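Local coordinates for protein SnoK (Streptomyces nogalater, PDB 5EPA) that probably acts as a 2-oxoglutarate-dependent non-heme iron enzyme, a carbocyclase of nogalamycin biosynthesis that closes a carbon ring, at residues Lys125-Thr137 with His216-Thr228. Sequence-based numbering, arbitrary orientation.
With FE (Fe (III) ion), chain G; AKG (2-oxoglutaric acid), chain H.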
loop_
_atom_site.group_PDB
_atom_site.type_symbol
_atom_site.label_atom_id
_atom_site.label_comp_id
_atom_site.label_asym_id
_atom_site.label_seq_id
_atom_site.Cartn_x
_atom_site.Cartn_y
_atom_site.Cartn_z
ATOM N N LYS A 125 -3.268 19.920 -7.704
ATOM C CA LYS A 125 -3.495 20.442 -9.062
ATOM C C LYS A 125 -2.462 20.008 -10.114
ATOM O O LYS A 125 -2.516 20.471 -11.240
ATOM C CB LYS A 125 -3.574 21.974 -9.034
ATOM C CG LYS A 125 -4.521 22.492 -7.967
ATOM C CD LYS A 125 -5.284 23.741 -8.405
ATOM C CE LYS A 125 -6.588 23.887 -7.622
ATOM N NZ LYS A 125 -6.309 24.064 -6.166
ATOM N N ARG A 126 -1.569 19.096 -9.765
ATOM C CA ARG A 126 -0.575 18.585 -10.708
ATOM C C ARG A 126 -0.559 17.069 -10.805
ATOM O O ARG A 126 0.383 16.494 -11.342
ATOM C CB ARG A 126 0.829 19.034 -10.307
ATOM C CG ARG A 126 1.138 20.467 -10.665
ATOM C CD ARG A 126 1.186 21.291 -9.407
ATOM N NE ARG A 126 2.451 21.089 -8.707
ATOM C CZ ARG A 126 2.741 21.638 -7.531
ATOM N NH1 ARG A 126 3.928 21.393 -6.965
ATOM N NH2 ARG A 126 1.853 22.450 -6.931
ATOM N N THR A 127 -1.600 16.432 -10.309
ATOM C CA THR A 127 -1.688 15.002 -10.319
ATOM C C THR A 127 -2.909 14.456 -11.021
ATOM O O THR A 127 -4.014 15.006 -10.962
ATOM C CB THR A 127 -1.700 14.427 -8.893
ATOM O OG1 THR A 127 -2.582 15.212 -8.078
ATOM C CG2 THR A 127 -0.290 14.446 -8.312
ATOM N N LEU A 128 -2.684 13.331 -11.665
ATOM C CA LEU A 128 -3.751 12.488 -12.175
ATOM C C LEU A 128 -4.280 11.558 -11.091
ATOM O O LEU A 128 -3.624 11.356 -10.058
ATOM C CB LEU A 128 -3.219 11.648 -13.345
ATOM C CG LEU A 128 -2.843 12.415 -14.623
ATOM C CD1 LEU A 128 -2.182 11.450 -15.596
ATOM C CD2 LEU A 128 -4.056 13.064 -15.276
ATOM N N PRO A 129 -5.449 10.962 -11.331
ATOM C CA PRO A 129 -5.849 9.865 -10.472
ATOM C C PRO A 129 -4.835 8.742 -10.556
ATOM O O PRO A 129 -4.183 8.578 -11.581
ATOM C CB PRO A 129 -7.188 9.374 -11.109
ATOM C CG PRO A 129 -7.670 10.502 -11.935
ATOM C CD PRO A 129 -6.430 11.204 -12.410
ATOM N N THR A 130 -4.717 7.971 -9.487
ATOM C CA THR A 130 -3.928 6.742 -9.518
ATOM C C THR A 130 -4.791 5.645 -10.165
ATOM O O THR A 130 -5.838 5.267 -9.649
ATOM C CB THR A 130 -3.515 6.288 -8.130
ATOM O OG1 THR A 130 -2.813 7.337 -7.460
ATOM C CG2 THR A 130 -2.615 5.084 -8.234
ATOM N N LEU A 131 -4.331 5.150 -11.291
ATOM C CA LEU A 131 -5.064 4.200 -12.076
ATOM C C LEU A 131 -5.370 2.936 -11.271
ATOM O O LEU A 131 -4.533 2.390 -10.556
ATOM C CB LEU A 131 -4.283 3.873 -13.355
ATOM C CG LEU A 131 -4.962 2.936 -14.400
ATOM C CD1 LEU A 131 -6.176 3.558 -15.065
ATOM C CD2 LEU A 131 -3.935 2.534 -15.453
ATOM N N VAL A 132 -6.594 2.462 -11.447
ATOM C CA VAL A 132 -7.081 1.258 -10.774
ATOM C C VAL A 132 -6.164 0.037 -11.006
ATOM O O VAL A 132 -5.682 -0.188 -12.104
ATOM C CB VAL A 132 -8.540 0.930 -11.220
ATOM C CG1 VAL A 132 -8.596 0.595 -12.714
ATOM C CG2 VAL A 132 -9.130 -0.221 -10.420
ATOM N N HIS A 133 -5.985 -0.760 -9.953
ATOM C CA HIS A 133 -5.163 -1.973 -10.019
ATOM C C HIS A 133 -5.352 -2.812 -8.787
ATOM O O HIS A 133 -6.002 -2.380 -7.843
ATOM C CB HIS A 133 -3.659 -1.587 -10.135
ATOM C CG HIS A 133 -3.132 -0.834 -8.939
ATOM N ND1 HIS A 133 -3.401 0.498 -8.721
ATOM C CD2 HIS A 133 -2.370 -1.240 -7.886
ATOM C CE1 HIS A 133 -2.831 0.878 -7.582
ATOM N NE2 HIS A 133 -2.225 -0.168 -7.018
ATOM N N ASP A 134 -4.767 -4.002 -8.778
ATOM C CA ASP A 134 -4.505 -4.702 -7.532
ATOM C C ASP A 134 -2.988 -4.787 -7.368
ATOM O O ASP A 134 -2.243 -4.511 -8.298
ATOM C CB ASP A 134 -5.146 -6.066 -7.453
ATOM C CG ASP A 134 -4.585 -7.087 -8.479
ATOM O OD1 ASP A 134 -3.358 -7.132 -8.719
ATOM O OD2 ASP A 134 -5.413 -7.872 -9.020
ATOM N N ASP A 135 -2.533 -5.040 -6.155
ATOM C CA ASP A 135 -1.094 -4.915 -5.868
ATOM C C ASP A 135 -0.367 -6.186 -6.258
ATOM O O ASP A 135 0.771 -6.138 -6.686
ATOM C CB ASP A 135 -0.885 -4.588 -4.410
ATOM C CG ASP A 135 -1.298 -3.161 -4.045
ATOM O OD1 ASP A 135 -1.238 -2.171 -4.860
ATOM O OD2 ASP A 135 -1.698 -3.056 -2.868
ATOM N N GLU A 136 -1.051 -7.318 -6.125
ATOM C CA GLU A 136 -0.506 -8.606 -6.479
ATOM C C GLU A 136 0.113 -8.593 -7.860
ATOM O O GLU A 136 1.178 -9.172 -8.095
ATOM C CB GLU A 136 -1.616 -9.673 -6.366
ATOM C CG GLU A 136 -1.250 -11.065 -6.814
ATOM C CD GLU A 136 -2.413 -12.056 -6.660
ATOM O OE1 GLU A 136 -3.475 -11.916 -7.343
ATOM O OE2 GLU A 136 -2.265 -12.985 -5.815
ATOM N N THR A 137 -0.561 -7.966 -8.782
ATOM C CA THR A 137 -0.147 -7.976 -10.175
ATOM C C THR A 137 1.278 -7.418 -10.366
ATOM O O THR A 137 2.062 -7.918 -11.164
ATOM C CB THR A 137 -1.151 -7.147 -10.997
ATOM O OG1 THR A 137 -2.474 -7.759 -10.918
ATOM C CG2 THR A 137 -0.735 -7.035 -12.433
ATOM N N HIS A 216 -5.400 -2.805 2.993
ATOM C CA HIS A 216 -6.066 -3.539 1.902
ATOM C C HIS A 216 -5.279 -4.760 1.445
ATOM O O HIS A 216 -4.052 -4.723 1.282
ATOM C CB HIS A 216 -6.438 -2.590 0.690
ATOM C CG HIS A 216 -5.265 -2.057 -0.068
ATOM N ND1 HIS A 216 -4.647 -0.884 0.268
ATOM C CD2 HIS A 216 -4.570 -2.556 -1.117
ATOM C CE1 HIS A 216 -3.619 -0.677 -0.534
ATOM N NE2 HIS A 216 -3.580 -1.652 -1.414
ATOM N N HIS A 217 -6.026 -5.821 1.182
ATOM C CA HIS A 217 -5.462 -7.069 0.670
ATOM C C HIS A 217 -4.820 -6.918 -0.710
ATOM O O HIS A 217 -5.165 -6.027 -1.480
ATOM C CB HIS A 217 -6.536 -8.124 0.638
ATOM C CG HIS A 217 -6.027 -9.508 0.399
ATOM N ND1 HIS A 217 -5.874 -10.033 -0.862
ATOM C CD2 HIS A 217 -5.689 -10.495 1.260
ATOM C CE1 HIS A 217 -5.443 -11.278 -0.775
ATOM N NE2 HIS A 217 -5.320 -11.582 0.505
ATOM N N CYS A 218 -3.845 -7.770 -1.007
ATOM C CA CYS A 218 -3.065 -7.671 -2.273
ATOM C C CYS A 218 -3.893 -7.955 -3.536
ATOM O O CYS A 218 -3.452 -7.684 -4.646
ATOM C CB CYS A 218 -1.823 -8.578 -2.268
ATOM S SG CYS A 218 -2.176 -10.368 -2.159
ATOM N N ARG A 219 -5.082 -8.507 -3.353
ATOM C CA ARG A 219 -6.045 -8.728 -4.446
ATOM C C ARG A 219 -7.184 -7.763 -4.486
ATOM O O ARG A 219 -8.013 -7.833 -5.401
ATOM C CB ARG A 219 -6.611 -10.132 -4.377
ATOM C CG ARG A 219 -5.618 -11.139 -4.863
ATOM C CD ARG A 219 -6.193 -12.521 -4.789
ATOM N NE ARG A 219 -5.122 -13.475 -4.957
ATOM C CZ ARG A 219 -5.302 -14.782 -5.014
ATOM N NH1 ARG A 219 -6.506 -15.283 -4.929
ATOM N NH2 ARG A 219 -4.263 -15.573 -5.146
ATOM N N THR A 220 -7.272 -6.888 -3.492
ATOM C CA THR A 220 -8.325 -5.892 -3.467
ATOM C C THR A 220 -8.052 -4.866 -4.569
ATOM O O THR A 220 -6.971 -4.267 -4.627
ATOM C CB THR A 220 -8.422 -5.203 -2.117
ATOM O OG1 THR A 220 -8.718 -6.184 -1.127
ATOM C CG2 THR A 220 -9.533 -4.131 -2.129
ATOM N N VAL A 221 -9.029 -4.690 -5.446
ATOM C CA VAL A 221 -8.947 -3.694 -6.483
ATOM C C VAL A 221 -9.090 -2.318 -5.829
ATOM O O VAL A 221 -10.047 -2.072 -5.080
ATOM C CB VAL A 221 -10.006 -3.928 -7.570
ATOM C CG1 VAL A 221 -10.012 -2.823 -8.600
ATOM C CG2 VAL A 221 -9.722 -5.232 -8.274
ATOM N N HIS A 222 -8.182 -1.417 -6.167
ATOM C CA HIS A 222 -8.226 -0.090 -5.628
ATOM C C HIS A 222 -7.669 0.960 -6.579
ATOM O O HIS A 222 -7.062 0.666 -7.604
ATOM C CB HIS A 222 -7.462 -0.064 -4.300
ATOM C CG HIS A 222 -6.007 -0.421 -4.417
ATOM N ND1 HIS A 222 -5.583 -1.722 -4.549
ATOM C CD2 HIS A 222 -4.879 0.340 -4.408
ATOM C CE1 HIS A 222 -4.254 -1.748 -4.624
ATOM N NE2 HIS A 222 -3.788 -0.501 -4.570
ATOM N N MET A 223 -7.841 2.209 -6.193
ATOM C CA MET A 223 -7.444 3.331 -7.016
ATOM C C MET A 223 -7.324 4.576 -6.127
ATOM O O MET A 223 -7.602 4.496 -4.945
ATOM C CB MET A 223 -8.478 3.505 -8.144
ATOM C CG MET A 223 -9.805 4.093 -7.677
ATOM S SD MET A 223 -11.190 3.535 -8.683
ATOM C CE MET A 223 -11.446 1.906 -7.958
ATOM N N ALA A 224 -6.953 5.721 -6.694
ATOM C CA ALA A 224 -7.011 6.983 -5.946
ATOM C C ALA A 224 -7.396 8.171 -6.797
ATOM O O ALA A 224 -7.111 8.208 -7.966
ATOM C CB ALA A 224 -5.677 7.262 -5.270
ATOM N N GLU A 225 -8.006 9.157 -6.163
ATOM C CA GLU A 225 -8.378 10.422 -6.810
ATOM C C GLU A 225 -7.177 11.235 -7.165
ATOM O O GLU A 225 -6.134 11.110 -6.552
ATOM C CB GLU A 225 -9.165 11.328 -5.851
ATOM C CG GLU A 225 -10.436 10.748 -5.297
ATOM C CD GLU A 225 -11.358 10.315 -6.410
ATOM O OE1 GLU A 225 -11.819 11.203 -7.143
ATOM O OE2 GLU A 225 -11.585 9.085 -6.550
ATOM N N ALA A 226 -7.344 12.100 -8.141
ATOM C CA ALA A 226 -6.432 13.230 -8.324
ATOM C C ALA A 226 -6.476 14.123 -7.080
ATOM O O ALA A 226 -7.489 14.182 -6.372
ATOM C CB ALA A 226 -6.860 14.044 -9.534
ATOM N N ASN A 227 -5.403 14.835 -6.812
ATOM C CA ASN A 227 -5.423 15.833 -5.758
ATOM C C ASN A 227 -5.744 17.142 -6.394
ATOM O O ASN A 227 -4.906 17.704 -7.105
ATOM C CB ASN A 227 -4.076 15.908 -5.018
ATOM C CG ASN A 227 -4.064 16.959 -3.915
ATOM O OD1 ASN A 227 -5.046 17.683 -3.703
ATOM N ND2 ASN A 227 -2.947 17.026 -3.177
ATOM N N THR A 228 -6.975 17.617 -6.165
ATOM C CA THR A 228 -7.452 18.919 -6.674
ATOM C C THR A 228 -7.666 19.894 -5.545
ATOM O O THR A 228 -8.163 20.987 -5.762
ATOM C CB THR A 228 -8.799 18.790 -7.421
ATOM O OG1 THR A 228 -9.738 18.143 -6.552
ATOM C CG2 THR A 228 -8.633 17.951 -8.666
HETATM FE FE FE G . -1.695 -0.301 -4.978
HETATM C C1 AKG H . -1.208 1.265 -2.725
HETATM O O1 AKG H . -0.918 1.625 -1.556
HETATM O O2 AKG H . -1.222 0.081 -3.156
HETATM C C2 AKG H . -1.540 2.273 -3.728
HETATM O O5 AKG H . -1.814 1.812 -4.826
HETATM C C3 AKG H . -1.535 3.744 -3.396
HETATM C C4 AKG H . -1.689 4.712 -4.571
HETATM C C5 AKG H . -1.735 6.166 -4.065
HETATM O O3 AKG H . -1.232 6.501 -2.944
HETATM O O4 AKG H . -2.268 7.039 -4.755
HETATM O O HOH W 1 -4.496 17.330 -9.682
HETATM O O HOH W 2 -1.927 -4.654 -1.014
HETATM O O HOH W 3 -4.444 -4.861 -3.787
HETATM O O HOH W 4 0.403 -0.075 -5.454
#
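His133 and His222 form an antiparallel hydrogen-bonded pair, and their rings, planes 63° apart, converge on one iron. From His222 CB, on the sheet face of Thr130 and Ala224, a chi1 of 61° sets CG between backbone N and carbonyl carbon, turning the ring toward the iron. CG passes 3.9 Å from His133 O; ND1 donates to Thr220 O at 2.9 Å; CE1 lies 3.1 Å from Asp135 OD1, CD2 3.4 Å from 2-oxoglutarate O5; NE2 binds iron at 2.1 Å. Imidazole suits because a flip would cost both nitrogens their bonds. His133 repeats this, its ND1 held by Leu131 O. Asp135 completes the facial triad: OD1 takes the iron, while OD2 accepts from His216 NE2 at 2.8 Å, syn but 22° out of the carboxylate plane. Together these restrain the carboxylate's rotation; the same NE2 bonds weakly to 2-oxoglutarate O2. Two ligand oxygens and a water complete the iron's shell. Thr130's small hydroxyl suits a bond to ligand O4; Arg233 and Trp151 also bind the ligand. Arg219, in the His217-Thr220 turn, makes a salt bridge from NE to Glu136 OE2 at 3.0 Å; a leucine in its place would probably leave this buried carboxylate without its countercharge. In this cupin-type fold, bulged strand 130-133 edges a four-stranded antiparallel sheet, strand 222-224 lies between it and strand 164-166, and His216 lies near the end of strand 213-217 of the seven-stranded sheet.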